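Lactose Operon Repressor (Escherichia coli, PDB 1JYE) represses transcription of the lactose operon by binding operator DNA, a grip that inducer sugars loosen, and is crystallised here as a dimeric, C-terminally truncated variant. Local coordinates at residues Pro212-Arg216 with Gln231-Ile237; His179-Leu185 with Pro239-Ala245; Phe226-Met230 with Ala256-Ser260; Val264-Val270 with Lys327-Ala331. The protein carries 1 engineered substitution. The contacts are given in a common frame with arbitrary orientation. Residue numbers count along the deposited sequence, not the author numbering.

Contact 1 of 4, residues Pro212-Arg216 with Gln231-Ile237; sequences PIAER and QMLNEGI
Arg216 and Ile237 carry half of this surface contact, in which the edge strand 214-217 lies beside the end of helix 222-234; the two segments bury 315 Å² in all. Residues 212-216 are mostly extended, with Ile213 (phi/psi -80/-8) breaking the run, whereas 231-234 are helical. Gly236, at phi/psi 94/7, ends the helix in a Schellman motif: Ile237 N bonds back to Met232 O (3.2 Å) and Gly236 N to Leu233 O (3.0 Å). The closest CA pair is Ile213 with Ile237, 7.6 Å apart, so side chains make the contact. Arg216 (chi1 m, chi2 and chi3 t) stretches out to the helix, its NE 3.6 Å from Met232 CB, and its NH2 forms a salt bridge with Glu235 OE1 (2.8 Å, N-H...O angle 148°). Water 1 closes a second path, accepting from Arg216 NE and donating to Glu235 OE1, 2.8 Å from each. Outside the pair, Arg216 NH1 bonds Gln228 OE1. Ile237 (m, t) turns back from the Schellman motif: its CG2 lies 3.7 Å from Ile213 CD1 and 3.9 Å from Ala214 CB, the latter also 4.4 Å from Met232 SD. A helix returning beside the strand that precedes it, before the chain enters parallel strand 241-244, is the beta-alpha-beta crossover of the periplasmic-binding-protein-like fold.

Contact 2 of 4, residues His179-Leu185 with Pro239-Ala245; sequences HQQIALL and PTAMLVA
Two neighbouring parallel strands, 182-186 and 241-244, form the middle of the four-stranded parallel sheet in this periplasmic-binding-protein-like domain. The segment axes approach to 4.7 Å at -22°, with pairs Ile182-Ala241, Ala183-Met242, Leu184-Leu243 and Leu185-Val244 (CA-CA 4.8 to 5.0 Å); 633 Å² is buried. Pro239 precedes the strand and sets its CG 3.8 Å from Ala183 CB. Thr240 (phi/psi -97/-14) is a kink before the extended run, its N donating to Gln181 O (2.9 Å). Ala241 takes up extended angles; its N bonds only weakly to that same Gln181 O (3.4 Å), while its O accepts from Ala183 N (3.0 Å). Met242, on the face shared with Ala183, places CG 4.2 Å from Ala183 CB beneath helix 222-234. Leu243 is bonded through both backbone polar atoms, its N to Ala183 O (3.0 Å) and its O to Leu185 N (2.9 Å), and on the opposite face its CD1 meets Leu184 CD2 at 3.6 Å. Val244 CG1 touches Leu185 CD2 (3.8 Å), and Ala245 N closes the series on Leu185 O (2.9 Å). At the other end His179 (chi1 m, chi2 -77°) bonds Leu330 O through NE2, while its ND1 and Thr240 OG1 share a hydrogen bond of 2.8 Å; Ala241 CB sits over the imidazole face in a CH-pi contact, 3.6 Å from the ring centroid.

Contact 3 of 4, residues Phe226-Met230 with Ala256-Ser260; sequences FQQTM and AITES
Phe226 begins the meeting of helix 222-234 with helix 247-259, its CA 5.2 Å from that of Ala256, the closest CA pair. Both segments have helical backbone angles, apart from Ser260 at the end of the second (phi/psi -86/3). The Phe226 side chain (chi1 t, chi2 76°) brings its ring edge to Ala256 N, with CD1 3.6 Å from that nitrogen and 3.8 Å from Ala256 CB; the ring also makes a cation-pi contact with Arg255 and packs on Cys281 of the second subunit. One turn on, Thr229 (m) presents CG2 to Ala256 CB at 3.6 Å and to Ile257 CG1 at 4.2 Å, its hydroxyl bonding Gly225 O. Met230 (m, m, m) curls inward: CG lies 3.6 Å from Ala256 CB, and SD 3.5 Å from Ser260 OG, whose proton goes to Ala256 O (2.8 Å). No hydrogen bond crosses, and 276 Å² is buried. Small Ala256, received among three side chains, permits the close approach of successive helices in an alpha/beta fold of parallel strands.

Contact 4 of 4, residues Val264-Val270 with Lys327-Ala331; sequences VGADISV and KTTLA
In this periplasmic-binding-protein-like domain, the chain beyond strand 316-324 runs beside strand 269-271, at one edge of the four-stranded parallel sheet, burying 347 Å². Residues 327-331 have no regular secondary structure; the closest CA pairs are Gly265-Thr328 (4.3 Å) and Ser269-Thr329 (4.6 Å). Thr328, in the p rotamer, bonds through both side chain and backbone: OG1 donates to Val270 O (2.7 Å), and its O accepts from Val270 N (2.8 Å, N-H...O angle 159°). Its CG2 meets CG1 of Val264 (t) at 3.7 Å. OG1 also bonds Thr287 N. Thr329 (p) points its CB away, its hydroxyl bonding Thr287 and His173, yet its CG2 comes within 3.5 Å of Val270 O. Leu330 (m, t) turns toward the other segment, laying CB 3.8 Å from Gly265 O and CD1 3.9 Å from Ala266 N. Gly265 (phi/psi 101/-74) suits this turn, since a CB there would jam against the preceding carbonyl and lie only 3.2 Å from Lys327 O. Within the turn Gly265 N bonds Ile268 O (2.8 Å). Ser269, chi1 m, completes the join: its OG accepts from Leu330 N at 3.0 Å, almost in line at 173°.

In the fold
All four contacts lie in one domain and largely share one parallel sheet. Contact 2 is its core, a buried strand pair held by regular backbone hydrogen bonds, while contacts 1 and 4 reach the two outermost strands, 214-217 and 269-271. Contact 1, the surface contact, adds a salt bridge; contact 4, partly buried, relies on threonine and serine hydroxyls as well as backbone. Contact 3 stands over the sheet and is packing without cross-segment hydrogen bonds. It shares helix 222-234 with contact 1, and Ile257 meets both Met242 of contact 2 and Val270 of contact 4. Only contact 3 touches the second subunit.

Contact 1 of 4, residues Pro212-Arg216 with Gln231-Ile237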
loop_
_atom_site.group_PDB
_atom_site.type_symbol
_atom_site.label_atom_id
_atom_site.label_comp_id
_atom_site.label_asym_id
_atom_site.label_seq_id
_atom_site.Cartn_x
_atom_site.Cartn_y
_atom_site.Cartn_z
ATOM N N PRO A 212 -26.445 -15.890 7.317
ATOM C CA PRO A 212 -25.123 -16.454 7.022
ATOM C C PRO A 212 -24.811 -17.662 7.901
ATOM O O PRO A 212 -25.239 -17.714 9.056
ATOM C CB PRO A 212 -24.182 -15.278 7.281
ATOM C CG PRO A 212 -24.890 -14.504 8.351
ATOM C CD PRO A 212 -26.331 -14.531 7.870
ATOM N N ILE A 213 -24.072 -18.631 7.366
ATOM C CA ILE A 213 -23.745 -19.817 8.153
ATOM C C ILE A 213 -22.586 -19.575 9.105
ATOM O O ILE A 213 -22.273 -20.421 9.944
ATOM C CB ILE A 213 -23.429 -21.042 7.262
ATOM C CG1 ILE A 213 -22.190 -20.784 6.405
ATOM C CG2 ILE A 213 -24.623 -21.352 6.377
ATOM C CD1 ILE A 213 -21.735 -22.017 5.642
ATOM N N ALA A 214 -21.948 -18.417 8.972
ATOM C CA ALA A 214 -20.845 -18.053 9.844
ATOM C C ALA A 214 -20.388 -16.635 9.565
ATOM O O ALA A 214 -20.499 -16.148 8.442
ATOM C CB ALA A 214 -19.674 -19.017 9.651
ATOM N N GLU A 215 -19.909 -15.966 10.605
ATOM C CA GLU A 215 -19.376 -14.622 10.461
ATOM C C GLU A 215 -18.199 -14.499 11.408
ATOM O O GLU A 215 -18.269 -14.897 12.576
ATOM C CB GLU A 215 -20.435 -13.537 10.737
ATOM C CG GLU A 215 -21.024 -13.478 12.139
ATOM C CD GLU A 215 -21.945 -12.274 12.311
ATOM O OE1 GLU A 215 -23.091 -12.455 12.776
ATOM O OE2 GLU A 215 -21.525 -11.142 11.978
ATOM N N ARG A 216 -17.101 -13.977 10.878
ATOM C CA ARG A 216 -15.881 -13.808 11.646
ATOM C C ARG A 216 -15.352 -12.396 11.477
ATOM O O ARG A 216 -15.920 -11.595 10.729
ATOM C CB ARG A 216 -14.840 -14.840 11.201
ATOM C CG ARG A 216 -15.103 -16.235 11.766
ATOM C CD ARG A 216 -14.293 -17.301 11.043
ATOM N NE ARG A 216 -14.361 -18.591 11.727
ATOM C CZ ARG A 216 -13.624 -18.917 12.785
ATOM N NH1 ARG A 216 -12.755 -18.049 13.287
ATOM N NH2 ARG A 216 -13.752 -20.116 13.342
ATOM N N GLN A 231 -9.715 -21.351 10.006
ATOM C CA GLN A 231 -10.393 -21.748 11.239
ATOM C C GLN A 231 -11.829 -22.161 10.955
ATOM O O GLN A 231 -12.336 -23.125 11.534
ATOM C CB GLN A 231 -10.364 -20.604 12.257
ATOM C CG GLN A 231 -8.960 -20.270 12.747
ATOM C CD GLN A 231 -8.936 -19.178 13.799
ATOM O OE1 GLN A 231 -7.870 -18.692 14.181
ATOM N NE2 GLN A 231 -10.110 -18.790 14.279
ATOM N N MET A 232 -12.480 -21.426 10.058
ATOM C CA MET A 232 -13.855 -21.718 9.674
ATOM C C MET A 232 -13.924 -23.078 8.985
ATOM O O MET A 232 -14.750 -23.927 9.331
ATOM C CB MET A 232 -14.374 -20.637 8.725
ATOM C CG MET A 232 -15.763 -20.915 8.173
ATOM S SD MET A 232 -16.260 -19.695 6.952
ATOM C CE MET A 232 -15.243 -20.191 5.550
ATOM N N LEU A 233 -13.045 -23.282 8.009
ATOM C CA LEU A 233 -13.007 -24.536 7.270
ATOM C C LEU A 233 -12.640 -25.717 8.164
ATOM O O LEU A 233 -13.217 -26.797 8.036
ATOM C CB LEU A 233 -12.015 -24.432 6.109
ATOM C CG LEU A 233 -12.367 -23.386 5.048
ATOM C CD1 LEU A 233 -11.248 -23.309 4.018
ATOM C CD2 LEU A 233 -13.687 -23.750 4.378
ATOM N N ASN A 234 -11.684 -25.518 9.065
ATOM C CA ASN A 234 -11.273 -26.592 9.961
ATOM C C ASN A 234 -12.406 -26.971 10.913
ATOM O O ASN A 234 -12.417 -28.075 11.463
ATOM C CB ASN A 234 -10.030 -26.192 10.766
ATOM C CG ASN A 234 -8.787 -26.061 9.897
ATOM O OD1 ASN A 234 -8.662 -26.722 8.867
ATOM N ND2 ASN A 234 -7.854 -25.217 10.324
ATOM N N GLU A 235 -13.355 -26.056 11.102
ATOM C CA GLU A 235 -14.507 -26.294 11.975
ATOM C C GLU A 235 -15.567 -27.130 11.270
ATOM O O GLU A 235 -16.523 -27.589 11.896
ATOM C CB GLU A 235 -15.161 -24.974 12.395
ATOM C CG GLU A 235 -14.492 -24.238 13.531
ATOM C CD GLU A 235 -15.365 -23.117 14.064
ATOM O OE1 GLU A 235 -15.694 -22.192 13.290
ATOM O OE2 GLU A 235 -15.730 -23.166 15.256
ATOM N N GLY A 236 -15.409 -27.310 9.964
ATOM C CA GLY A 236 -16.383 -28.078 9.213
ATOM C C GLY A 236 -17.433 -27.181 8.585
ATOM O O GLY A 236 -18.419 -27.660 8.028
ATOM N N ILE A 237 -17.226 -25.870 8.680
ATOM C CA ILE A 237 -18.157 -24.913 8.097
ATOM C C ILE A 237 -17.648 -24.562 6.706
ATOM O O ILE A 237 -16.638 -23.872 6.560
ATOM C CB ILE A 237 -18.255 -23.637 8.956
ATOM C CG1 ILE A 237 -18.773 -24.000 10.350
ATOM C CG2 ILE A 237 -19.179 -22.625 8.286
ATOM C CD1 ILE A 237 -18.892 -22.823 11.301
HETATM O O HOH W 1 -16.693 -20.074 11.750
#

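Contact 2 of 4, residues His179-Leu185 with Pro239-Ala245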
loop_
_atom_site.group_PDB
_atom_site.type_symbol
_atom_site.label_atom_id
_atom_site.label_comp_id
_atom_site.label_asym_id
_atom_site.label_seq_id
_atom_site.Cartn_x
_atom_site.Cartn_y
_atom_site.Cartn_z
ATOM N N HIS A 179 -26.369 -18.465 -4.613
ATOM C CA HIS A 179 -25.800 -18.797 -3.309
ATOM C C HIS A 179 -26.779 -18.625 -2.152
ATOM O O HIS A 179 -27.498 -17.630 -2.076
ATOM C CB HIS A 179 -24.558 -17.944 -3.049
ATOM C CG HIS A 179 -23.399 -18.296 -3.925
ATOM N ND1 HIS A 179 -22.609 -19.402 -3.703
ATOM C CD2 HIS A 179 -22.925 -17.713 -5.051
ATOM C CE1 HIS A 179 -21.699 -19.489 -4.656
ATOM N NE2 HIS A 179 -21.870 -18.477 -5.487
ATOM N N GLN A 180 -26.778 -19.604 -1.251
ATOM C CA GLN A 180 -27.642 -19.599 -0.073
ATOM C C GLN A 180 -26.820 -19.840 1.194
ATOM O O GLN A 180 -27.230 -19.452 2.285
ATOM C CB GLN A 180 -28.715 -20.683 -0.202
ATOM C CG GLN A 180 -29.659 -20.492 -1.380
ATOM C CD GLN A 180 -30.544 -19.270 -1.232
ATOM O OE1 GLN A 180 -30.061 -18.139 -1.191
ATOM N NE2 GLN A 180 -31.852 -19.494 -1.152
ATOM N N GLN A 181 -25.667 -20.493 1.040
ATOM C CA GLN A 181 -24.764 -20.786 2.156
ATOM C C GLN A 181 -23.625 -19.778 2.092
ATOM O O GLN A 181 -22.620 -20.006 1.419
ATOM C CB GLN A 181 -24.196 -22.202 2.026
ATOM C CG GLN A 181 -25.220 -23.318 2.169
ATOM C CD GLN A 181 -25.775 -23.419 3.576
ATOM O OE1 GLN A 181 -26.625 -22.626 3.981
ATOM N NE2 GLN A 181 -25.285 -24.391 4.334
ATOM N N ILE A 182 -23.778 -18.675 2.815
ATOM C CA ILE A 182 -22.793 -17.604 2.786
ATOM C C ILE A 182 -22.136 -17.289 4.123
ATOM O O ILE A 182 -22.785 -17.297 5.167
ATOM C CB ILE A 182 -23.458 -16.326 2.232
ATOM C CG1 ILE A 182 -24.025 -16.624 0.839
ATOM C CG2 ILE A 182 -22.454 -15.172 2.184
ATOM C CD1 ILE A 182 -24.885 -15.523 0.260
ATOM N N ALA A 183 -20.833 -17.018 4.085
ATOM C CA ALA A 183 -20.096 -16.676 5.291
ATOM C C ALA A 183 -19.592 -15.246 5.149
ATOM O O ALA A 183 -19.353 -14.773 4.036
ATOM C CB ALA A 183 -18.922 -17.632 5.493
ATOM N N LEU A 184 -19.445 -14.563 6.279
ATOM C CA LEU A 184 -18.977 -13.184 6.294
ATOM C C LEU A 184 -17.646 -13.059 7.017
ATOM O O LEU A 184 -17.441 -13.669 8.063
ATOM C CB LEU A 184 -19.989 -12.282 7.008
ATOM C CG LEU A 184 -21.453 -12.340 6.564
ATOM C CD1 LEU A 184 -22.278 -11.383 7.429
ATOM C CD2 LEU A 184 -21.568 -11.977 5.096
ATOM N N LEU A 185 -16.736 -12.273 6.451
ATOM C CA LEU A 185 -15.447 -12.028 7.089
ATOM C C LEU A 185 -15.343 -10.515 7.181
ATOM O O LEU A 185 -15.000 -9.839 6.208
ATOM C CB LEU A 185 -14.288 -12.596 6.263
ATOM C CG LEU A 185 -12.890 -12.264 6.807
ATOM C CD1 LEU A 185 -12.800 -12.607 8.291
ATOM C CD2 LEU A 185 -11.846 -13.039 6.016
ATOM N N PRO A 239 -18.947 -22.779 3.392
ATOM C CA PRO A 239 -19.953 -22.028 2.643
ATOM C C PRO A 239 -19.680 -22.188 1.154
ATOM O O PRO A 239 -18.641 -22.720 0.769
ATOM C CB PRO A 239 -19.719 -20.599 3.113
ATOM C CG PRO A 239 -18.216 -20.559 3.232
ATOM C CD PRO A 239 -17.912 -21.878 3.937
ATOM N N THR A 240 -20.615 -21.750 0.318
ATOM C CA THR A 240 -20.399 -21.814 -1.118
ATOM C C THR A 240 -19.889 -20.445 -1.560
ATOM O O THR A 240 -19.374 -20.289 -2.662
ATOM C CB THR A 240 -21.689 -22.171 -1.897
ATOM O OG1 THR A 240 -22.723 -21.227 -1.596
ATOM C CG2 THR A 240 -22.153 -23.578 -1.535
ATOM N N ALA A 241 -20.020 -19.454 -0.681
ATOM C CA ALA A 241 -19.559 -18.105 -0.992
ATOM C C ALA A 241 -19.195 -17.323 0.263
ATOM O O ALA A 241 -19.735 -17.562 1.344
ATOM C CB ALA A 241 -20.628 -17.351 -1.783
ATOM N N MET A 242 -18.270 -16.381 0.104
ATOM C CA MET A 242 -17.824 -15.546 1.209
ATOM C C MET A 242 -17.804 -14.075 0.818
ATOM O O MET A 242 -17.370 -13.723 -0.277
ATOM C CB MET A 242 -16.402 -15.935 1.641
ATOM C CG MET A 242 -16.241 -17.327 2.224
ATOM S SD MET A 242 -14.507 -17.636 2.655
ATOM C CE MET A 242 -14.337 -16.679 4.147
ATOM N N LEU A 243 -18.298 -13.222 1.713
ATOM C CA LEU A 243 -18.254 -11.779 1.509
ATOM C C LEU A 243 -17.116 -11.362 2.438
ATOM O O LEU A 243 -17.181 -11.594 3.645
ATOM C CB LEU A 243 -19.574 -11.127 1.945
ATOM C CG LEU A 243 -20.710 -11.290 0.935
ATOM C CD1 LEU A 243 -22.053 -11.020 1.612
ATOM C CD2 LEU A 243 -20.487 -10.347 -0.238
ATOM N N VAL A 244 -16.061 -10.774 1.876
ATOM C CA VAL A 244 -14.900 -10.369 2.670
ATOM C C VAL A 244 -14.753 -8.846 2.695
ATOM O O VAL A 244 -14.944 -8.179 1.677
ATOM C CB VAL A 244 -13.623 -11.039 2.114
ATOM C CG1 VAL A 244 -12.437 -10.739 3.013
ATOM C CG2 VAL A 244 -13.846 -12.546 2.013
ATOM N N ALA A 245 -14.401 -8.311 3.865
ATOM C CA ALA A 245 -14.314 -6.870 4.086
ATOM C C ALA A 245 -13.328 -6.053 3.255
ATOM O O ALA A 245 -13.488 -4.841 3.138
ATOM C CB ALA A 245 -14.110 -6.590 5.577
HETATM O O HOH W 2 -25.238 -22.006 -1.577
#

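Contact 3 of 4, residues Phe226-Met230 with Ala256-Ser260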
loop_
_atom_site.group_PDB
_atom_site.type_symbol
_atom_site.label_atom_id
_atom_site.label_comp_id
_atom_site.label_asym_id
_atom_site.label_seq_id
_atom_site.Cartn_x
_atom_site.Cartn_y
_atom_site.Cartn_z
ATOM N N PHE A 226 -6.576 -15.307 5.967
ATOM C CA PHE A 226 -6.138 -16.693 5.869
ATOM C C PHE A 226 -6.474 -17.457 7.151
ATOM O O PHE A 226 -7.034 -18.556 7.106
ATOM C CB PHE A 226 -4.626 -16.749 5.642
ATOM C CG PHE A 226 -4.067 -18.143 5.637
ATOM C CD1 PHE A 226 -4.244 -18.974 4.536
ATOM C CD2 PHE A 226 -3.386 -18.635 6.747
ATOM C CE1 PHE A 226 -3.751 -20.279 4.538
ATOM C CE2 PHE A 226 -2.891 -19.938 6.758
ATOM C CZ PHE A 226 -3.074 -20.760 5.652
ATOM N N GLN A 227 -6.122 -16.869 8.289
ATOM C CA GLN A 227 -6.364 -17.504 9.583
ATOM C C GLN A 227 -7.846 -17.726 9.866
ATOM O O GLN A 227 -8.255 -18.826 10.234
ATOM C CB GLN A 227 -5.752 -16.664 10.703
ATOM C CG GLN A 227 -4.250 -16.463 10.568
ATOM C CD GLN A 227 -3.678 -15.559 11.644
ATOM O OE1 GLN A 227 -4.187 -14.465 11.888
ATOM N NE2 GLN A 227 -2.606 -16.008 12.282
ATOM N N GLN A 228 -8.649 -16.684 9.694
ATOM C CA GLN A 228 -10.082 -16.799 9.955
ATOM C C GLN A 228 -10.756 -17.815 9.045
ATOM O O GLN A 228 -11.613 -18.592 9.488
ATOM C CB GLN A 228 -10.760 -15.434 9.804
ATOM C CG GLN A 228 -10.361 -14.437 10.879
ATOM C CD GLN A 228 -10.634 -14.964 12.277
ATOM O OE1 GLN A 228 -11.743 -15.402 12.577
ATOM N NE2 GLN A 228 -9.622 -14.920 13.138
ATOM N N THR A 229 -10.374 -17.818 7.773
ATOM C CA THR A 229 -10.965 -18.747 6.822
ATOM C C THR A 229 -10.533 -20.180 7.123
ATOM O O THR A 229 -11.344 -21.103 7.052
ATOM C CB THR A 229 -10.591 -18.364 5.380
ATOM O OG1 THR A 229 -11.032 -17.023 5.127
ATOM C CG2 THR A 229 -11.262 -19.302 4.380
ATOM N N MET A 230 -9.262 -20.372 7.463
ATOM C CA MET A 230 -8.782 -21.710 7.789
ATOM C C MET A 230 -9.503 -22.228 9.030
ATOM O O MET A 230 -9.862 -23.403 9.101
ATOM C CB MET A 230 -7.272 -21.707 8.045
ATOM C CG MET A 230 -6.417 -21.675 6.791
ATOM S SD MET A 230 -6.743 -23.065 5.681
ATOM C CE MET A 230 -6.649 -24.429 6.803
ATOM N N ALA A 256 -6.452 -19.737 1.815
ATOM C CA ALA A 256 -6.954 -20.760 2.731
ATOM C C ALA A 256 -7.802 -21.773 1.969
ATOM O O ALA A 256 -7.649 -22.983 2.136
ATOM C CB ALA A 256 -7.781 -20.112 3.842
ATOM N N ILE A 257 -8.700 -21.266 1.134
ATOM C CA ILE A 257 -9.576 -22.111 0.331
ATOM C C ILE A 257 -8.751 -23.054 -0.543
ATOM O O ILE A 257 -8.965 -24.268 -0.553
ATOM C CB ILE A 257 -10.483 -21.246 -0.572
ATOM C CG1 ILE A 257 -11.464 -20.450 0.295
ATOM C CG2 ILE A 257 -11.234 -22.121 -1.570
ATOM C CD1 ILE A 257 -12.169 -19.327 -0.442
ATOM N N THR A 258 -7.793 -22.482 -1.262
ATOM C CA THR A 258 -6.943 -23.253 -2.159
ATOM C C THR A 258 -6.108 -24.315 -1.447
ATOM O O THR A 258 -6.038 -25.457 -1.901
ATOM C CB THR A 258 -6.003 -22.319 -2.945
ATOM O OG1 THR A 258 -6.782 -21.334 -3.635
ATOM C CG2 THR A 258 -5.192 -23.111 -3.963
ATOM N N GLU A 259 -5.481 -23.950 -0.334
ATOM C CA GLU A 259 -4.654 -24.902 0.394
ATOM C C GLU A 259 -5.489 -25.979 1.075
ATOM O O GLU A 259 -4.962 -27.017 1.481
ATOM C CB GLU A 259 -3.771 -24.175 1.414
ATOM C CG GLU A 259 -2.904 -23.087 0.781
ATOM C CD GLU A 259 -1.736 -22.653 1.648
ATOM O OE1 GLU A 259 -1.839 -22.728 2.890
ATOM O OE2 GLU A 259 -0.712 -22.214 1.078
ATOM N N SER A 260 -6.793 -25.736 1.188
ATOM C CA SER A 260 -7.696 -26.704 1.804
ATOM C C SER A 260 -8.170 -27.709 0.758
ATOM O O SER A 260 -8.998 -28.577 1.042
ATOM C CB SER A 260 -8.904 -25.993 2.421
ATOM O OG SER A 260 -8.517 -25.211 3.537
#

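Contact 4 of 4, residues Val264-Val270 with Lys327-Ala331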
loop_
_atom_site.group_PDB
_atom_site.type_symbol
_atom_site.label_atom_id
_atom_site.label_comp_id
_atom_site.label_asym_id
_atom_site.label_seq_id
_atom_site.Cartn_x
_atom_site.Cartn_y
_atom_site.Cartn_z
ATOM N N VAL A 264 -11.252 -21.732 -5.658
ATOM C CA VAL A 264 -11.862 -20.424 -5.463
ATOM C C VAL A 264 -12.745 -20.227 -6.688
ATOM O O VAL A 264 -12.292 -20.404 -7.821
ATOM C CB VAL A 264 -10.804 -19.304 -5.405
ATOM C CG1 VAL A 264 -11.484 -17.941 -5.342
ATOM C CG2 VAL A 264 -9.910 -19.503 -4.200
ATOM N N GLY A 265 -14.005 -19.879 -6.459
ATOM C CA GLY A 265 -14.929 -19.691 -7.559
ATOM C C GLY A 265 -15.823 -20.907 -7.735
ATOM O O GLY A 265 -17.000 -20.881 -7.378
ATOM N N ALA A 266 -15.257 -21.985 -8.268
ATOM C CA ALA A 266 -16.007 -23.214 -8.506
ATOM C C ALA A 266 -16.552 -23.865 -7.235
ATOM O O ALA A 266 -17.683 -24.348 -7.217
ATOM C CB ALA A 266 -15.137 -24.209 -9.267
ATOM N N ASP A 267 -15.749 -23.887 -6.175
ATOM C CA ASP A 267 -16.174 -24.490 -4.915
ATOM C C ASP A 267 -16.643 -23.435 -3.922
ATOM O O ASP A 267 -17.714 -23.561 -3.332
ATOM C CB ASP A 267 -15.033 -25.315 -4.317
ATOM C CG ASP A 267 -14.733 -26.566 -5.129
ATOM O OD1 ASP A 267 -13.569 -27.014 -5.132
ATOM O OD2 ASP A 267 -15.670 -27.107 -5.758
ATOM N N ILE A 268 -15.835 -22.398 -3.729
ATOM C CA ILE A 268 -16.204 -21.322 -2.818
ATOM C C ILE A 268 -15.958 -19.980 -3.490
ATOM O O ILE A 268 -14.814 -19.623 -3.785
ATOM C CB ILE A 268 -15.395 -21.372 -1.506
ATOM C CG1 ILE A 268 -15.657 -22.695 -0.779
ATOM C CG2 ILE A 268 -15.788 -20.193 -0.613
ATOM C CD1 ILE A 268 -14.961 -22.810 0.559
ATOM N N SER A 269 -17.036 -19.247 -3.747
ATOM C CA SER A 269 -16.930 -17.936 -4.376
ATOM C C SER A 269 -16.489 -16.912 -3.344
ATOM O O SER A 269 -16.775 -17.047 -2.152
ATOM C CB SER A 269 -18.272 -17.515 -4.983
ATOM O OG SER A 269 -18.573 -18.280 -6.137
ATOM N N VAL A 270 -15.794 -15.881 -3.808
ATOM C CA VAL A 270 -15.300 -14.850 -2.912
ATOM C C VAL A 270 -15.495 -13.462 -3.495
ATOM O O VAL A 270 -15.227 -13.230 -4.675
ATOM C CB VAL A 270 -13.781 -15.046 -2.627
ATOM C CG1 VAL A 270 -13.269 -13.944 -1.718
ATOM C CG2 VAL A 270 -13.540 -16.410 -1.999
ATOM N N LYS A 327 -13.090 -13.262 -11.674
ATOM C CA LYS A 327 -13.117 -14.722 -11.738
ATOM C C LYS A 327 -13.362 -15.509 -10.457
ATOM O O LYS A 327 -13.253 -16.736 -10.466
ATOM C CB LYS A 327 -11.799 -15.216 -12.348
ATOM C CG LYS A 327 -11.465 -14.618 -13.708
ATOM C CD LYS A 327 -12.443 -15.087 -14.768
ATOM C CE LYS A 327 -12.049 -14.574 -16.144
ATOM N NZ LYS A 327 -12.983 -15.071 -17.191
ATOM N N THR A 328 -13.702 -14.835 -9.365
ATOM C CA THR A 328 -13.899 -15.540 -8.104
ATOM C C THR A 328 -15.348 -15.788 -7.700
ATOM O O THR A 328 -15.604 -16.256 -6.590
ATOM C CB THR A 328 -13.208 -14.794 -6.956
ATOM O OG1 THR A 328 -13.720 -13.459 -6.887
ATOM C CG2 THR A 328 -11.693 -14.741 -7.191
ATOM N N THR A 329 -16.283 -15.482 -8.591
ATOM C CA THR A 329 -17.700 -15.688 -8.300
ATOM C C THR A 329 -18.420 -16.444 -9.412
ATOM O O THR A 329 -18.464 -16.005 -10.565
ATOM C CB THR A 329 -18.430 -14.348 -8.055
ATOM O OG1 THR A 329 -18.119 -13.424 -9.105
ATOM C CG2 THR A 329 -18.021 -13.757 -6.717
ATOM N N LEU A 330 -18.978 -17.592 -9.043
ATOM C CA LEU A 330 -19.714 -18.450 -9.963
ATOM C C LEU A 330 -20.907 -19.032 -9.218
ATOM O O LEU A 330 -20.997 -18.917 -7.994
ATOM C CB LEU A 330 -18.822 -19.596 -10.450
ATOM C CG LEU A 330 -17.630 -19.246 -11.341
ATOM C CD1 LEU A 330 -16.727 -20.461 -11.494
ATOM C CD2 LEU A 330 -18.130 -18.773 -12.694
ATOM N N ALA A 331 -21.824 -19.652 -9.952
ATOM C CA ALA A 331 -22.987 -20.270 -9.325
ATOM C C ALA A 331 -22.454 -21.348 -8.385
ATOM O O ALA A 331 -21.389 -21.917 -8.630
ATOM C CB ALA A 331 -23.886 -20.888 -10.384
#